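PDB 1Q35: iron binding protein FbpA from Mannheimia haemolytica, which binds ferric iron, probably in the periplasm as the solute-binding component of a bacterial iron-uptake system. Local coordinates for residues Gly138-Glu152 and Asp296-Asp309. Numbering follows the deposited sequence. Where two conformers were deposited one is given.
With EDO (1,2-ethanediol), chain B.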
# COMPACT_ATOMS: atom_id res chain seq x y z
N GLY A 138 -5.40 -13.27 3.58
CA GLY A 138 -4.47 -13.52 2.49
C GLY A 138 -4.93 -12.94 1.17
O GLY A 138 -4.12 -12.74 0.27
N LYS A 139 -6.23 -12.69 1.04
CA LYS A 139 -6.81 -12.09 -0.16
C LYS A 139 -6.78 -10.57 -0.16
O LYS A 139 -7.13 -9.94 -1.16
CB LYS A 139 -8.25 -12.56 -0.34
CG LYS A 139 -8.38 -14.05 -0.53
CD LYS A 139 -9.82 -14.50 -0.69
CE LYS A 139 -9.98 -15.98 -0.37
NZ LYS A 139 -8.89 -16.83 -0.95
N ASN A 140 -6.36 -9.96 0.95
CA ASN A 140 -6.18 -8.52 0.96
C ASN A 140 -5.09 -8.14 -0.03
O ASN A 140 -4.05 -8.78 -0.08
CB ASN A 140 -5.83 -8.01 2.34
CG ASN A 140 -5.61 -6.54 2.35
OD1 ASN A 140 -6.56 -5.76 2.41
ND2 ASN A 140 -4.37 -6.14 2.23
N SER A 141 -5.31 -7.08 -0.80
CA SER A 141 -4.41 -6.77 -1.91
C SER A 141 -3.01 -6.37 -1.49
O SER A 141 -2.07 -6.57 -2.24
CB SER A 141 -5.01 -5.71 -2.83
OG SER A 141 -5.12 -4.47 -2.19
N TYR A 142 -2.83 -5.81 -0.30
CA TYR A 142 -1.47 -5.58 0.18
C TYR A 142 -0.70 -6.90 0.29
O TYR A 142 0.48 -6.96 -0.05
CB TYR A 142 -1.45 -4.89 1.55
CG TYR A 142 -2.04 -3.51 1.63
CD1 TYR A 142 -1.91 -2.58 0.60
CD2 TYR A 142 -2.70 -3.10 2.79
CE1 TYR A 142 -2.44 -1.31 0.71
CE2 TYR A 142 -3.22 -1.82 2.91
CZ TYR A 142 -3.09 -0.93 1.86
OH TYR A 142 -3.58 0.34 1.93
N ASN A 143 -1.36 -7.94 0.78
CA ASN A 143 -0.75 -9.27 0.84
C ASN A 143 -0.59 -9.88 -0.54
O ASN A 143 0.47 -10.40 -0.86
CB ASN A 143 -1.57 -10.21 1.73
CG ASN A 143 -1.42 -9.91 3.20
OD1 ASN A 143 -0.42 -9.33 3.65
ND2 ASN A 143 -2.42 -10.32 3.98
N VAL A 144 -1.63 -9.84 -1.37
CA VAL A 144 -1.56 -10.48 -2.67
C VAL A 144 -0.44 -9.85 -3.51
O VAL A 144 0.27 -10.56 -4.20
CB VAL A 144 -2.92 -10.48 -3.41
CG1 VAL A 144 -2.81 -11.16 -4.76
CG2 VAL A 144 -3.99 -11.18 -2.56
N SER A 145 -0.27 -8.53 -3.45
CA SER A 145 0.81 -7.90 -4.22
C SER A 145 2.20 -8.28 -3.69
O SER A 145 3.13 -8.42 -4.47
CB SER A 145 0.62 -6.39 -4.29
OG SER A 145 -0.46 -6.09 -5.17
N LEU A 146 2.34 -8.47 -2.38
CA LEU A 146 3.57 -9.04 -1.84
C LEU A 146 3.83 -10.43 -2.42
O LEU A 146 4.92 -10.73 -2.88
CB LEU A 146 3.49 -9.10 -0.31
CG LEU A 146 4.59 -9.89 0.40
CD1 LEU A 146 5.98 -9.29 0.18
CD2 LEU A 146 4.29 -9.98 1.89
N PHE A 147 2.81 -11.29 -2.40
CA PHE A 147 2.96 -12.64 -2.93
C PHE A 147 3.24 -12.63 -4.44
O PHE A 147 3.95 -13.49 -4.95
CB PHE A 147 1.71 -13.50 -2.63
CG PHE A 147 1.28 -13.49 -1.18
CD1 PHE A 147 -0.06 -13.64 -0.87
CD2 PHE A 147 2.18 -13.35 -0.13
CE1 PHE A 147 -0.50 -13.64 0.45
CE2 PHE A 147 1.75 -13.35 1.19
CZ PHE A 147 0.41 -13.51 1.48
N ALA A 148 2.70 -11.63 -5.13
CA ALA A 148 2.93 -11.46 -6.56
C ALA A 148 4.40 -11.16 -6.85
O ALA A 148 4.97 -11.71 -7.78
CB ALA A 148 2.05 -10.35 -7.10
N ALA A 149 5.02 -10.30 -6.04
CA ALA A 149 6.45 -10.06 -6.16
C ALA A 149 7.23 -11.35 -5.92
O ALA A 149 8.19 -11.65 -6.63
CB ALA A 149 6.90 -8.99 -5.18
N MET A 150 6.80 -12.14 -4.94
CA MET A 150 7.46 -13.40 -4.64
C MET A 150 7.37 -14.36 -5.83
O MET A 150 8.33 -15.06 -6.12
CB MET A 150 6.89 -14.01 -3.36
CG MET A 150 7.19 -13.14 -2.14
SD MET A 150 6.54 -13.75 -0.58
CE MET A 150 7.78 -14.98 -0.19
N ILE A 151 6.25 -14.37 -6.56
CA ILE A 151 6.15 -15.19 -7.76
C ILE A 151 7.18 -14.76 -8.82
O ILE A 151 7.81 -15.60 -9.45
CB ILE A 151 4.73 -15.17 -8.34
CG1 ILE A 151 3.77 -15.93 -7.43
CG2 ILE A 151 4.71 -15.77 -9.76
CD1 ILE A 151 2.31 -15.78 -7.81
N GLU A 152 7.36 -13.46 -9.00
CA GLU A 152 8.38 -12.98 -9.93
C GLU A 152 9.76 -13.53 -9.56
O GLU A 152 10.54 -13.93 -10.43
CB GLU A 152 8.41 -11.44 -9.95
CG GLU A 152 9.29 -10.84 -11.05
CD GLU A 152 8.66 -10.85 -12.43
OE1 GLU A 152 7.62 -11.52 -12.64
OE2 GLU A 152 9.21 -10.19 -13.33
N ASP A 296 5.88 -5.27 -12.79
CA ASP A 296 6.19 -6.68 -12.65
C ASP A 296 5.65 -7.29 -11.36
O ASP A 296 5.58 -8.51 -11.25
CB ASP A 296 7.69 -6.92 -12.80
CG ASP A 296 8.17 -6.64 -14.20
OD1 ASP A 296 7.45 -6.99 -15.16
OD2 ASP A 296 9.26 -6.08 -14.42
N ILE A 297 5.27 -6.46 -10.39
CA ILE A 297 4.46 -6.93 -9.26
C ILE A 297 3.05 -7.22 -9.78
O ILE A 297 2.54 -8.34 -9.65
CB ILE A 297 4.40 -5.87 -8.13
CG1 ILE A 297 5.79 -5.59 -7.57
CG2 ILE A 297 3.44 -6.33 -7.02
CD1 ILE A 297 5.85 -4.37 -6.66
N ALA A 298 2.42 -6.21 -10.38
CA ALA A 298 1.03 -6.31 -10.80
C ALA A 298 0.78 -7.46 -11.78
O ALA A 298 -0.26 -8.09 -11.76
CB ALA A 298 0.56 -5.00 -11.41
N LYS A 299 1.77 -7.71 -12.63
CA LYS A 299 1.72 -8.78 -13.63
C LYS A 299 1.40 -10.14 -13.02
O LYS A 299 0.80 -11.00 -13.66
CB LYS A 299 3.10 -8.84 -14.32
CG LYS A 299 3.38 -9.95 -15.32
CD LYS A 299 4.79 -9.76 -15.91
CE LYS A 299 5.93 -10.11 -14.93
NZ LYS A 299 7.28 -9.77 -15.48
N ASN A 300 1.82 -10.33 -11.77
CA ASN A 300 1.68 -11.60 -11.07
C ASN A 300 0.51 -11.65 -10.08
O ASN A 300 0.35 -12.66 -9.39
CB ASN A 300 2.98 -11.93 -10.34
CG ASN A 300 4.12 -12.16 -11.28
OD1 ASN A 300 4.11 -13.10 -12.07
ND2 ASN A 300 5.11 -11.28 -11.24
N TYR A 301 -0.29 -10.60 -10.02
CA TYR A 301 -1.39 -10.54 -9.06
C TYR A 301 -2.39 -11.69 -9.21
O TYR A 301 -2.77 -12.32 -8.24
CB TYR A 301 -2.12 -9.20 -9.15
CG TYR A 301 -3.07 -8.95 -8.00
CD1 TYR A 301 -2.64 -8.28 -6.85
CD2 TYR A 301 -4.39 -9.39 -8.05
CE1 TYR A 301 -3.50 -8.04 -5.79
CE2 TYR A 301 -5.26 -9.16 -6.98
CZ TYR A 301 -4.80 -8.49 -5.86
OH TYR A 301 -5.65 -8.27 -4.79
N GLU A 302 -2.83 -11.95 -10.44
CA GLU A 302 -3.80 -13.00 -10.72
C GLU A 302 -3.29 -14.36 -10.26
O GLU A 302 -4.02 -15.12 -9.62
CB GLU A 302 -4.13 -13.01 -12.21
CG GLU A 302 -5.07 -14.11 -12.68
CD GLU A 302 -5.41 -13.97 -14.15
OE1 GLU A 302 -6.61 -13.80 -14.47
OE2 GLU A 302 -4.48 -14.03 -14.99
N ALA A 303 -2.04 -14.66 -10.58
CA ALA A 303 -1.44 -15.92 -10.18
C ALA A 303 -1.34 -16.04 -8.66
O ALA A 303 -1.56 -17.10 -8.09
CB ALA A 303 -0.06 -16.08 -10.82
N ALA A 304 -1.01 -14.93 -7.99
CA ALA A 304 -0.89 -14.91 -6.54
C ALA A 304 -2.25 -15.15 -5.88
O ALA A 304 -2.35 -15.90 -4.92
CB ALA A 304 -0.30 -13.59 -6.07
N LEU A 305 -3.29 -14.51 -6.39
CA LEU A 305 -4.62 -14.69 -5.84
C LEU A 305 -5.07 -16.14 -5.98
O LEU A 305 -5.69 -16.69 -5.08
CB LEU A 305 -5.61 -13.74 -6.51
CG LEU A 305 -7.01 -13.69 -5.89
CD1 LEU A 305 -6.96 -13.16 -4.47
CD2 LEU A 305 -7.93 -12.84 -6.74
N LYS A 306 -4.71 -16.76 -7.10
CA LYS A 306 -5.01 -18.17 -7.33
C LYS A 306 -4.34 -19.05 -6.28
O LYS A 306 -4.96 -19.98 -5.77
CB LYS A 306 -4.56 -18.56 -8.74
CG LYS A 306 -4.93 -19.95 -9.19
CD LYS A 306 -4.56 -20.14 -10.66
CE LYS A 306 -4.95 -21.51 -11.18
NZ LYS A 306 -6.42 -21.69 -11.33
N LEU A 307 -3.09 -18.76 -5.94
CA LEU A 307 -2.40 -19.54 -4.92
C LEU A 307 -3.05 -19.39 -3.56
O LEU A 307 -3.18 -20.37 -2.82
CB LEU A 307 -0.93 -19.15 -4.81
CG LEU A 307 -0.07 -19.42 -6.04
CD1 LEU A 307 1.38 -19.05 -5.76
CD2 LEU A 307 -0.17 -20.87 -6.50
N VAL A 308 -3.45 -18.17 -3.22
CA VAL A 308 -4.10 -17.91 -1.93
C VAL A 308 -5.39 -18.74 -1.83
O VAL A 308 -5.69 -19.32 -0.79
CB VAL A 308 -4.39 -16.40 -1.75
CG1 VAL A 308 -5.28 -16.15 -0.54
CG2 VAL A 308 -3.08 -15.64 -1.59
N ASP A 309 -6.13 -18.80 -2.93
CA ASP A 309 -7.34 -19.62 -3.00
C ASP A 309 -7.03 -21.11 -2.88
O ASP A 309 -7.71 -21.82 -2.14
CB ASP A 309 -8.10 -19.35 -4.30
CG ASP A 309 -9.37 -20.16 -4.41
OD1 ASP A 309 -10.24 -20.00 -3.53
OD2 ASP A 309 -9.57 -20.99 -5.31
C1 EDO B . -4.48 -7.03 -11.90
O1 EDO B . -5.58 -6.90 -12.80
C2 EDO B . -3.24 -6.43 -12.55
O2 EDO B . -2.89 -7.20 -13.69
O HOH W 1 -8.00 -15.84 -3.29
O HOH W 2 6.38 -13.80 -13.44
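Asp296 and Glu152 share the ammonium group of Lys299: its NZ lies 2.8 Å from Asp296 OD1, above that carboxylate's plane, and 2.9 Å from Glu152 OE2, reached on the syn side, which probably offsets the closeness of the two acids. Ile297 lays CG2 against Ser145 O, 3.3 Å away, while its carbonyl faces the methyl of Ala148. Asn300 takes the other oxygen of Glu152, ND2 to OE1 2.9 Å and nearly straight (166°), though from above the carboxylate plane; a water also bridges OE1 and Asn300 OD1. Tyr301, its ring swung opposite the backbone N (chi1 -168°), receives Val144 CG1 over one face, 3.5 Å from the ring centroid, a CH-pi contact. Ser145 OG, hydrogen-bonded to Asp59, meets the ring edge in plane. The small methyl of Ala304, a knob among Val144, Phe147, Ala148 and Ile151, suits the 8.0 Å approach of the axes of 141-152 and 301-309, whose N-to-C directions lie 108° apart. Farther on, Val308 CG2 touches Phe147 CD1 (3.7 Å) and covers the buried Gly138 O, which lacks a partner. This single-knob helix crossing, in a periplasmic-binding-protein fold, joins the C-terminal helices to the helix whose first turn carries Tyr142, an Fe(3+) ligand in the iron-bound protein; no iron is bound here.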